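Local coordinates for protein yeast glycogen phosphorylase (Saccharomyces cerevisiae, PDB 1YGP) that belongs to the glycogen phosphorylase family of carbohydrate phosphorylases, proteins of the GT-B fold, and carries bound pyridoxal-5'-phosphate, at residues A[605-610]-A[711-716]; A[614-619]-A[818-823]; A[737-742]-A[757-762]. All coordinates share one frame; numbering follows the deposited sequence.

Interaction 1 of 3, residues A[605-610]-A[711-716]; sequences QVKRIH and SEHIST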
loop_
_atom_site.group_PDB
_atom_site.type_symbol
_atom_site.label_atom_id
_atom_site.label_comp_id
_atom_site.label_asym_id
_atom_site.label_seq_id
_atom_site.Cartn_x
_atom_site.Cartn_y
_atom_site.Cartn_z
ATOM N N GLN A 605 13.213 -26.116 -22.698
ATOM C CA GLN A 605 13.991 -24.905 -23.000
ATOM C C GLN A 605 13.208 -23.738 -22.392
ATOM O O GLN A 605 12.283 -23.172 -22.980
ATOM C CB GLN A 605 14.146 -24.673 -24.521
ATOM C CG GLN A 605 15.117 -23.566 -24.901
ATOM C CD GLN A 605 15.276 -23.357 -26.402
ATOM O OE1 GLN A 605 14.458 -23.776 -27.219
ATOM N NE2 GLN A 605 16.300 -22.660 -26.864
ATOM N N VAL A 606 13.524 -23.424 -21.139
ATOM C CA VAL A 606 12.890 -22.329 -20.436
ATOM C C VAL A 606 13.894 -21.186 -20.241
ATOM O O VAL A 606 14.867 -21.283 -19.473
ATOM C CB VAL A 606 12.320 -22.783 -19.043
ATOM C CG1 VAL A 606 11.152 -23.719 -19.290
ATOM C CG2 VAL A 606 13.321 -23.557 -18.195
ATOM N N LYS A 607 13.711 -20.108 -21.009
ATOM C CA LYS A 607 14.498 -18.891 -20.885
ATOM C C LYS A 607 13.907 -17.817 -21.769
ATOM O O LYS A 607 12.891 -18.037 -22.429
ATOM C CB LYS A 607 15.949 -19.088 -21.294
ATOM C CG LYS A 607 16.257 -19.631 -22.674
ATOM C CD LYS A 607 17.680 -20.183 -22.636
ATOM C CE LYS A 607 17.783 -21.353 -21.671
ATOM N NZ LYS A 607 19.171 -21.618 -21.357
ATOM N N ARG A 608 14.532 -16.643 -21.770
ATOM C CA ARG A 608 14.086 -15.492 -22.525
ATOM C C ARG A 608 13.962 -15.844 -23.982
ATOM O O ARG A 608 14.853 -16.461 -24.564
ATOM C CB ARG A 608 15.093 -14.372 -22.323
ATOM C CG ARG A 608 14.854 -13.053 -23.052
ATOM C CD ARG A 608 15.456 -11.986 -22.163
ATOM N NE ARG A 608 16.521 -11.270 -22.819
ATOM C CZ ARG A 608 17.740 -11.778 -22.975
ATOM N NH1 ARG A 608 18.070 -12.997 -22.539
ATOM N NH2 ARG A 608 18.674 -11.012 -23.545
ATOM N N ILE A 609 12.809 -15.477 -24.506
ATOM C CA ILE A 609 12.470 -15.735 -25.882
ATOM C C ILE A 609 13.299 -14.717 -26.637
ATOM O O ILE A 609 13.092 -13.511 -26.469
ATOM C CB ILE A 609 10.961 -15.483 -26.119
ATOM C CG1 ILE A 609 10.073 -16.327 -25.189
ATOM C CG2 ILE A 609 10.693 -15.739 -27.589
ATOM C CD1 ILE A 609 10.199 -17.875 -25.211
ATOM N N HIS A 610 14.246 -15.126 -27.461
ATOM C CA HIS A 610 15.011 -14.157 -28.222
ATOM C C HIS A 610 15.522 -14.923 -29.409
ATOM O O HIS A 610 16.000 -16.033 -29.193
ATOM C CB HIS A 610 16.220 -13.640 -27.446
ATOM C CG HIS A 610 16.909 -12.469 -28.124
ATOM N ND1 HIS A 610 17.270 -12.269 -29.398
ATOM C CD2 HIS A 610 17.254 -11.344 -27.422
ATOM C CE1 HIS A 610 17.816 -11.078 -29.482
ATOM N NE2 HIS A 610 17.797 -10.535 -28.294
ATOM N N SER A 711 17.678 -30.591 -21.066
ATOM C CA SER A 711 17.417 -29.161 -21.140
ATOM C C SER A 711 18.197 -28.563 -22.290
ATOM O O SER A 711 19.374 -28.884 -22.494
ATOM C CB SER A 711 17.817 -28.494 -19.836
ATOM O OG SER A 711 19.179 -28.598 -19.432
ATOM N N GLU A 712 17.593 -27.693 -23.066
ATOM C CA GLU A 712 18.224 -27.194 -24.271
ATOM C C GLU A 712 19.076 -25.967 -24.000
ATOM O O GLU A 712 18.632 -25.017 -23.341
ATOM C CB GLU A 712 17.139 -26.864 -25.264
ATOM C CG GLU A 712 16.294 -28.081 -25.574
ATOM C CD GLU A 712 16.553 -28.703 -26.929
ATOM O OE1 GLU A 712 17.229 -28.096 -27.762
ATOM O OE2 GLU A 712 16.051 -29.801 -27.161
ATOM N N HIS A 713 20.321 -25.902 -24.446
ATOM C CA HIS A 713 21.134 -24.719 -24.227
ATOM C C HIS A 713 21.839 -24.470 -25.555
ATOM O O HIS A 713 23.053 -24.551 -25.682
ATOM C CB HIS A 713 22.087 -25.001 -23.069
ATOM C CG HIS A 713 21.335 -25.035 -21.737
ATOM N ND1 HIS A 713 20.696 -24.071 -21.063
ATOM C CD2 HIS A 713 21.160 -26.192 -21.021
ATOM C CE1 HIS A 713 20.142 -24.605 -19.999
ATOM N NE2 HIS A 713 20.432 -25.887 -19.985
ATOM N N ILE A 714 21.000 -24.039 -26.508
ATOM C CA ILE A 714 21.297 -23.998 -27.926
ATOM C C ILE A 714 21.497 -22.688 -28.666
ATOM O O ILE A 714 21.232 -22.651 -29.867
ATOM C CB ILE A 714 20.192 -24.825 -28.639
ATOM C CG1 ILE A 714 18.821 -24.200 -28.429
ATOM C CG2 ILE A 714 20.231 -26.258 -28.097
ATOM C CD1 ILE A 714 17.670 -25.000 -29.057
ATOM N N SER A 715 21.962 -21.618 -28.012
ATOM C CA SER A 715 22.249 -20.336 -28.658
ATOM C C SER A 715 23.293 -20.413 -29.743
ATOM O O SER A 715 24.124 -21.339 -29.724
ATOM C CB SER A 715 22.744 -19.341 -27.642
ATOM O OG SER A 715 21.660 -18.827 -26.894
ATOM N N THR A 716 23.331 -19.456 -30.675
ATOM C CA THR A 716 24.351 -19.510 -31.708
ATOM C C THR A 716 25.725 -19.448 -31.028
ATOM O O THR A 716 25.865 -18.730 -30.019
ATOM C CB THR A 716 24.178 -18.348 -32.663
ATOM O OG1 THR A 716 22.801 -18.214 -33.003
ATOM C CG2 THR A 716 24.980 -18.611 -33.919
#
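Gln605 reaches Glu712 and Ile714 with an extended side chain whose CG is anti to the backbone N (chi1 -171°), whereas Lys607 sets CG between its N and carbonyl carbon (chi1 56°) and bends at chi3, turning NZ onto the imidazole of His713. The two segments span the C-terminal ends of neighbouring strands, 601-606 and 710-713, and the loops that follow, in the middle of the parallel sheet of a Rossmann-like domain, one half of the GT-B fold. The backbones are closest at Gln605 and Glu712, whose CA atoms are 5.0 Å apart.

Here the CB atoms of Gln605 and Glu712 touch at 3.8 Å, and the two side chains then cross at about a right angle. The Glu712 chain bends at chi2, and its OE1 is hydrogen-bonded to Tyr827 of helix 820-840. Farther out, the Gln605 amide lies against the longer branch of Ile714, with NE2 3.3 Å from CG1 and 3.5 Å from CD1 of that residue. The other end of the amide, OE1, is held by Asn618 on helix 615-634, which probably helps to set the rotation of the amide.

Beyond the end of strand 601-606 the side chain of Lys607 takes over. It belongs to the pyridoxal-5'-phosphate pocket and touches that ligand, so the contact links the sheet centre to the ligand site. Its NZ makes the one hydrogen bond between the segments, approaching His713 near the ring edge but 19° out of its plane. Both imidazole nitrogens are thereby engaged: His713 ND1 accepts from Lys607 NZ at 2.9 Å, and His713 NE2 is 3.0 Å from Ser711 OG, to which it is hydrogen-bonded.

Interaction 2 of 3, residues A[614-619]-A[818-823]; sequences RQQLNV and YLVSDD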
loop_
_atom_site.group_PDB
_atom_site.type_symbol
_atom_site.label_atom_id
_atom_site.label_comp_id
_atom_site.label_asym_id
_atom_site.label_seq_id
_atom_site.Cartn_x
_atom_site.Cartn_y
_atom_site.Cartn_z
ATOM N N ARG A 614 17.693 -19.123 -29.968
ATOM C CA ARG A 614 17.256 -20.103 -30.922
ATOM C C ARG A 614 16.149 -21.032 -30.475
ATOM O O ARG A 614 16.147 -22.233 -30.739
ATOM C CB ARG A 614 18.491 -20.874 -31.392
ATOM C CG ARG A 614 19.416 -19.870 -32.055
ATOM C CD ARG A 614 20.295 -20.553 -33.041
ATOM N NE ARG A 614 21.163 -21.499 -32.369
ATOM C CZ ARG A 614 22.111 -22.193 -33.020
ATOM N NH1 ARG A 614 22.287 -22.018 -34.344
ATOM N NH2 ARG A 614 22.878 -23.067 -32.335
ATOM N N GLN A 615 15.110 -20.488 -29.838
ATOM C CA GLN A 615 13.909 -21.276 -29.558
ATOM C C GLN A 615 13.335 -21.752 -30.904
ATOM O O GLN A 615 12.771 -22.850 -30.993
ATOM C CB GLN A 615 12.799 -20.476 -28.882
ATOM C CG GLN A 615 13.006 -20.183 -27.429
ATOM C CD GLN A 615 13.938 -19.030 -27.119
ATOM O OE1 GLN A 615 14.281 -18.170 -27.930
ATOM N NE2 GLN A 615 14.343 -18.951 -25.874
ATOM N N GLN A 616 13.513 -20.972 -31.989
ATOM C CA GLN A 616 12.997 -21.357 -33.290
ATOM C C GLN A 616 13.705 -22.572 -33.860
ATOM O O GLN A 616 13.047 -23.362 -34.540
ATOM C CB GLN A 616 13.086 -20.206 -34.311
ATOM C CG GLN A 616 14.421 -19.727 -34.847
ATOM C CD GLN A 616 15.225 -18.868 -33.902
ATOM O OE1 GLN A 616 14.994 -18.848 -32.701
ATOM N NE2 GLN A 616 16.198 -18.128 -34.392
ATOM N N LEU A 617 14.996 -22.786 -33.531
ATOM C CA LEU A 617 15.738 -23.952 -34.000
ATOM C C LEU A 617 15.056 -25.144 -33.332
ATOM O O LEU A 617 14.738 -26.140 -33.977
ATOM C CB LEU A 617 17.209 -23.906 -33.551
ATOM C CG LEU A 617 18.439 -24.659 -34.137
ATOM C CD1 LEU A 617 19.305 -24.977 -32.951
ATOM C CD2 LEU A 617 18.137 -25.985 -34.834
ATOM N N ASN A 618 14.758 -25.029 -32.045
ATOM C CA ASN A 618 14.131 -26.097 -31.287
ATOM C C ASN A 618 12.745 -26.416 -31.816
ATOM O O ASN A 618 12.412 -27.597 -31.988
ATOM C CB ASN A 618 14.061 -25.671 -29.843
ATOM C CG ASN A 618 13.469 -26.684 -28.887
ATOM O OD1 ASN A 618 13.124 -27.807 -29.236
ATOM N ND2 ASN A 618 13.311 -26.334 -27.625
ATOM N N VAL A 619 11.949 -25.388 -32.155
ATOM C CA VAL A 619 10.617 -25.602 -32.716
ATOM C C VAL A 619 10.743 -26.244 -34.108
ATOM O O VAL A 619 10.028 -27.218 -34.403
ATOM C CB VAL A 619 9.801 -24.275 -32.863
ATOM C CG1 VAL A 619 8.345 -24.643 -33.045
ATOM C CG2 VAL A 619 9.787 -23.436 -31.618
ATOM N N TYR A 818 21.554 -16.287 -37.423
ATOM C CA TYR A 818 21.806 -17.057 -36.209
ATOM C C TYR A 818 22.128 -18.507 -36.491
ATOM O O TYR A 818 21.984 -19.379 -35.623
ATOM C CB TYR A 818 20.600 -16.992 -35.298
ATOM C CG TYR A 818 20.326 -15.565 -34.895
ATOM C CD1 TYR A 818 21.155 -14.949 -33.970
ATOM C CD2 TYR A 818 19.281 -14.867 -35.500
ATOM C CE1 TYR A 818 20.929 -13.616 -33.658
ATOM C CE2 TYR A 818 19.058 -13.529 -35.187
ATOM C CZ TYR A 818 19.886 -12.922 -34.264
ATOM O OH TYR A 818 19.654 -11.616 -33.904
ATOM N N LEU A 819 22.499 -18.792 -37.746
ATOM C CA LEU A 819 22.928 -20.112 -38.170
ATOM C C LEU A 819 21.975 -21.273 -37.884
ATOM O O LEU A 819 22.399 -22.390 -37.559
ATOM C CB LEU A 819 24.311 -20.409 -37.548
ATOM C CG LEU A 819 25.611 -19.755 -38.040
ATOM C CD1 LEU A 819 25.502 -18.246 -38.047
ATOM C CD2 LEU A 819 26.752 -20.132 -37.083
ATOM N N VAL A 820 20.673 -21.079 -38.090
ATOM C CA VAL A 820 19.737 -22.186 -37.910
ATOM C C VAL A 820 19.995 -23.283 -38.955
ATOM O O VAL A 820 20.105 -24.462 -38.612
ATOM C CB VAL A 820 18.266 -21.683 -38.017
ATOM C CG1 VAL A 820 17.254 -22.833 -38.036
ATOM C CG2 VAL A 820 17.966 -20.846 -36.778
ATOM N N SER A 821 20.159 -22.899 -40.226
ATOM C CA SER A 821 20.392 -23.837 -41.310
ATOM C C SER A 821 21.618 -24.707 -41.075
ATOM O O SER A 821 21.597 -25.933 -41.264
ATOM C CB SER A 821 20.597 -23.097 -42.625
ATOM O OG SER A 821 20.222 -21.713 -42.628
ATOM N N ASP A 822 22.647 -24.030 -40.548
ATOM C CA ASP A 822 23.948 -24.661 -40.376
ATOM C C ASP A 822 23.921 -25.748 -39.322
ATOM O O ASP A 822 24.413 -26.869 -39.519
ATOM C CB ASP A 822 24.978 -23.602 -40.004
ATOM C CG ASP A 822 24.989 -22.479 -41.040
ATOM O OD1 ASP A 822 25.606 -22.629 -42.098
ATOM O OD2 ASP A 822 24.355 -21.458 -40.792
ATOM N N ASP A 823 23.241 -25.427 -38.222
ATOM C CA ASP A 823 23.189 -26.367 -37.129
ATOM C C ASP A 823 22.030 -27.339 -37.210
ATOM O O ASP A 823 22.050 -28.323 -36.461
ATOM C CB ASP A 823 23.163 -25.565 -35.814
ATOM C CG ASP A 823 24.405 -24.714 -35.569
ATOM O OD1 ASP A 823 25.439 -24.893 -36.214
ATOM O OD2 ASP A 823 24.357 -23.860 -34.704
#
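Arg614 grips Asp823 end-on in a salt bridge, NH1 and NH2 both converging on the single oxygen OD2 at 2.8 and 2.9 Å respectively. OD2 lies in the guanidinium plane, yet the carboxylate is turned 82° from it; NH2 meets the anti lone pair, while NH1 comes from above the carboxylate plane. NH1 of Arg614 also donates to Tyr818 O at 2.9 Å, which sits tilted out of the guanidinium plane. The remaining nitrogen, NE, bonds to Ile714 O, and Asp823 OD1 accepts from the backbone N of Asn761, so each charged group has a further partner beyond the salt bridge.

Leu617 covers one guanidinium face, its CD1 3.9 Å above the centre. The same side chain continues to Val820, with Leu617 CG 4.5 Å from Val820 CG1. The other methyl of Val820, CG2, meets the amide of Gln616, 4.0 Å from NE2, a nitrogen that is itself bonded to Glu611 O.

Arg614 occupies the N-cap position of helix 615-634, and Asp823 lies near the start of helix 820-840, whose dipole would probably favour a charged carboxylate. The contact thus joins the starts of two helices in the layer packed on one side of the parallel sheet, as in Rossmann-like domains.

Interaction 3 of 3, residues A[737-742]-A[757-762]; sequences IGTVDG and FLFGNL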
loop_
_atom_site.group_PDB
_atom_site.type_symbol
_atom_site.label_atom_id
_atom_site.label_comp_id
_atom_site.label_asym_id
_atom_site.label_seq_id
_atom_site.Cartn_x
_atom_site.Cartn_y
_atom_site.Cartn_z
ATOM N N ILE A 737 21.685 -30.572 -23.907
ATOM C CA ILE A 737 21.995 -30.658 -25.326
ATOM C C ILE A 737 22.352 -29.193 -25.584
ATOM O O ILE A 737 21.537 -28.292 -25.337
ATOM C CB ILE A 737 20.784 -31.127 -26.240
ATOM C CG1 ILE A 737 21.254 -31.033 -27.700
ATOM C CG2 ILE A 737 19.509 -30.323 -26.022
ATOM C CD1 ILE A 737 20.347 -31.754 -28.718
ATOM N N GLY A 738 23.558 -28.859 -26.016
ATOM C CA GLY A 738 23.899 -27.465 -26.155
ATOM C C GLY A 738 24.998 -27.199 -27.147
ATOM O O GLY A 738 25.644 -28.109 -27.686
ATOM N N THR A 739 25.146 -25.907 -27.391
ATOM C CA THR A 739 26.166 -25.403 -28.265
ATOM C C THR A 739 27.422 -25.210 -27.440
ATOM O O THR A 739 27.359 -25.059 -26.212
ATOM C CB THR A 739 25.753 -24.093 -28.832
ATOM O OG1 THR A 739 24.352 -24.064 -28.958
ATOM C CG2 THR A 739 26.351 -23.934 -30.203
ATOM N N VAL A 740 28.593 -25.203 -28.066
ATOM C CA VAL A 740 29.836 -25.094 -27.314
ATOM C C VAL A 740 30.158 -23.613 -27.158
ATOM O O VAL A 740 30.903 -22.945 -27.878
ATOM C CB VAL A 740 30.922 -25.956 -28.069
ATOM C CG1 VAL A 740 30.897 -25.715 -29.572
ATOM C CG2 VAL A 740 32.276 -25.657 -27.436
ATOM N N ASP A 741 29.436 -23.136 -26.156
ATOM C CA ASP A 741 29.349 -21.736 -25.841
ATOM C C ASP A 741 28.870 -21.576 -24.409
ATOM O O ASP A 741 28.287 -22.498 -23.836
ATOM C CB ASP A 741 28.377 -21.150 -26.860
ATOM C CG ASP A 741 27.783 -19.793 -26.551
ATOM O OD1 ASP A 741 28.500 -18.790 -26.633
ATOM O OD2 ASP A 741 26.599 -19.780 -26.220
ATOM N N GLY A 742 29.150 -20.418 -23.816
ATOM C CA GLY A 742 28.663 -20.031 -22.498
ATOM C C GLY A 742 29.171 -20.921 -21.382
ATOM O O GLY A 742 30.281 -21.483 -21.385
ATOM N N PHE A 757 25.626 -33.389 -24.399
ATOM C CA PHE A 757 25.396 -33.638 -25.814
ATOM C C PHE A 757 25.650 -32.331 -26.524
ATOM O O PHE A 757 24.774 -31.463 -26.528
ATOM C CB PHE A 757 23.967 -34.070 -26.080
ATOM C CG PHE A 757 23.639 -35.409 -25.455
ATOM C CD1 PHE A 757 23.328 -35.494 -24.096
ATOM C CD2 PHE A 757 23.659 -36.551 -26.238
ATOM C CE1 PHE A 757 23.041 -36.731 -23.523
ATOM C CE2 PHE A 757 23.369 -37.781 -25.658
ATOM C CZ PHE A 757 23.062 -37.875 -24.307
ATOM N N LEU A 758 26.855 -32.120 -27.052
ATOM C CA LEU A 758 27.160 -30.864 -27.703
ATOM C C LEU A 758 27.040 -31.034 -29.200
ATOM O O LEU A 758 27.141 -32.159 -29.690
ATOM C CB LEU A 758 28.543 -30.445 -27.302
ATOM C CG LEU A 758 28.734 -30.276 -25.790
ATOM C CD1 LEU A 758 30.218 -30.109 -25.468
ATOM C CD2 LEU A 758 27.891 -29.106 -25.308
ATOM N N PHE A 759 26.772 -29.969 -29.941
ATOM C CA PHE A 759 26.609 -30.047 -31.375
ATOM C C PHE A 759 26.845 -28.646 -31.920
ATOM O O PHE A 759 27.182 -27.707 -31.181
ATOM C CB PHE A 759 25.206 -30.484 -31.724
ATOM C CG PHE A 759 24.148 -29.410 -31.453
ATOM C CD1 PHE A 759 23.701 -29.180 -30.149
ATOM C CD2 PHE A 759 23.642 -28.634 -32.509
ATOM C CE1 PHE A 759 22.762 -28.175 -29.909
ATOM C CE2 PHE A 759 22.706 -27.636 -32.255
ATOM C CZ PHE A 759 22.265 -27.404 -30.959
ATOM N N GLY A 760 26.592 -28.549 -33.228
ATOM C CA GLY A 760 26.605 -27.288 -33.944
ATOM C C GLY A 760 27.986 -26.715 -34.109
ATOM O O GLY A 760 29.005 -27.230 -33.635
ATOM N N ASN A 761 28.003 -25.612 -34.834
ATOM C CA ASN A 761 29.262 -24.946 -35.078
ATOM C C ASN A 761 29.786 -24.244 -33.860
ATOM O O ASN A 761 29.068 -23.863 -32.932
ATOM C CB ASN A 761 29.154 -23.915 -36.187
ATOM C CG ASN A 761 29.013 -24.605 -37.530
ATOM O OD1 ASN A 761 27.982 -25.190 -37.844
ATOM N ND2 ASN A 761 29.999 -24.543 -38.403
ATOM N N LEU A 762 31.103 -24.164 -33.969
ATOM C CA LEU A 762 31.990 -23.520 -33.028
ATOM C C LEU A 762 32.058 -22.058 -33.433
ATOM O O LEU A 762 31.819 -21.753 -34.605
ATOM C CB LEU A 762 33.381 -24.107 -33.143
ATOM C CG LEU A 762 33.571 -25.606 -33.302
ATOM C CD1 LEU A 762 34.987 -25.862 -33.762
ATOM C CD2 LEU A 762 33.281 -26.324 -32.009
#
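The ring of Phe759 lies obliquely beside the Gly738 peptide, with CD1 of the ring 3.3 Å from Gly738 O and its CE1 3.9 Å from CG1 of Ile737. Its CG lies between the backbone N and the carbonyl carbon (chi1 71°), which lets the ring end lie near strand 735-739; Tyr827 of helix 820-840 meets it with planes at about 50°. The ring of Phe757 instead leads from the contact to Thr830 and Val834 of that helix, leaving its CB beside Ile737 CB.

The backbones pair in parallel, the short strand segments 737-739 and 757-759 having their N-to-C directions 35° apart. Gly738 uses both its N and its O to bond strand 757-759: N donates to Phe757 O at 2.9 Å, and O accepts from Phe759 N at 3.1 Å. On the sheet face opposite Ile737 and Phe757, where Gly738 has no side chain, Leu758 folds its CD2 to 3.4 Å from Gly738 O and also touches Thr748 of helix 743-751. Past the strands, Val740 CG1 packs on Leu762 CD2 at 3.5 Å.

Strand 735-739, helix 743-751 and edge strand 757-759 thus form the beta-alpha-beta crossover characteristic of a Rossmann-like sheet.

How the interactions relate
From the N terminus, the chain enters both interaction 1 and interaction 2 almost at once, through strand 601-606 and the start of helix 615-634. Interaction 1 closes first, when strand 710-713 returns beside the first strand. Interaction 3 then opens and closes locally, adding strands 735-739 and 757-759 in succession, before helix 820-840 closes interaction 2. Interactions 1 and 2 therefore cross, interactions 1 and 3 stand in series, and interaction 3 falls wholly within the span of interaction 2. His713 N to Ile737 O and Ser715 O to Thr739 OG1 join strand 710-713 and its following loop to strand 735-739, while Arg614 and Asp823 bind interaction 2 to interactions 1 and 3 respectively.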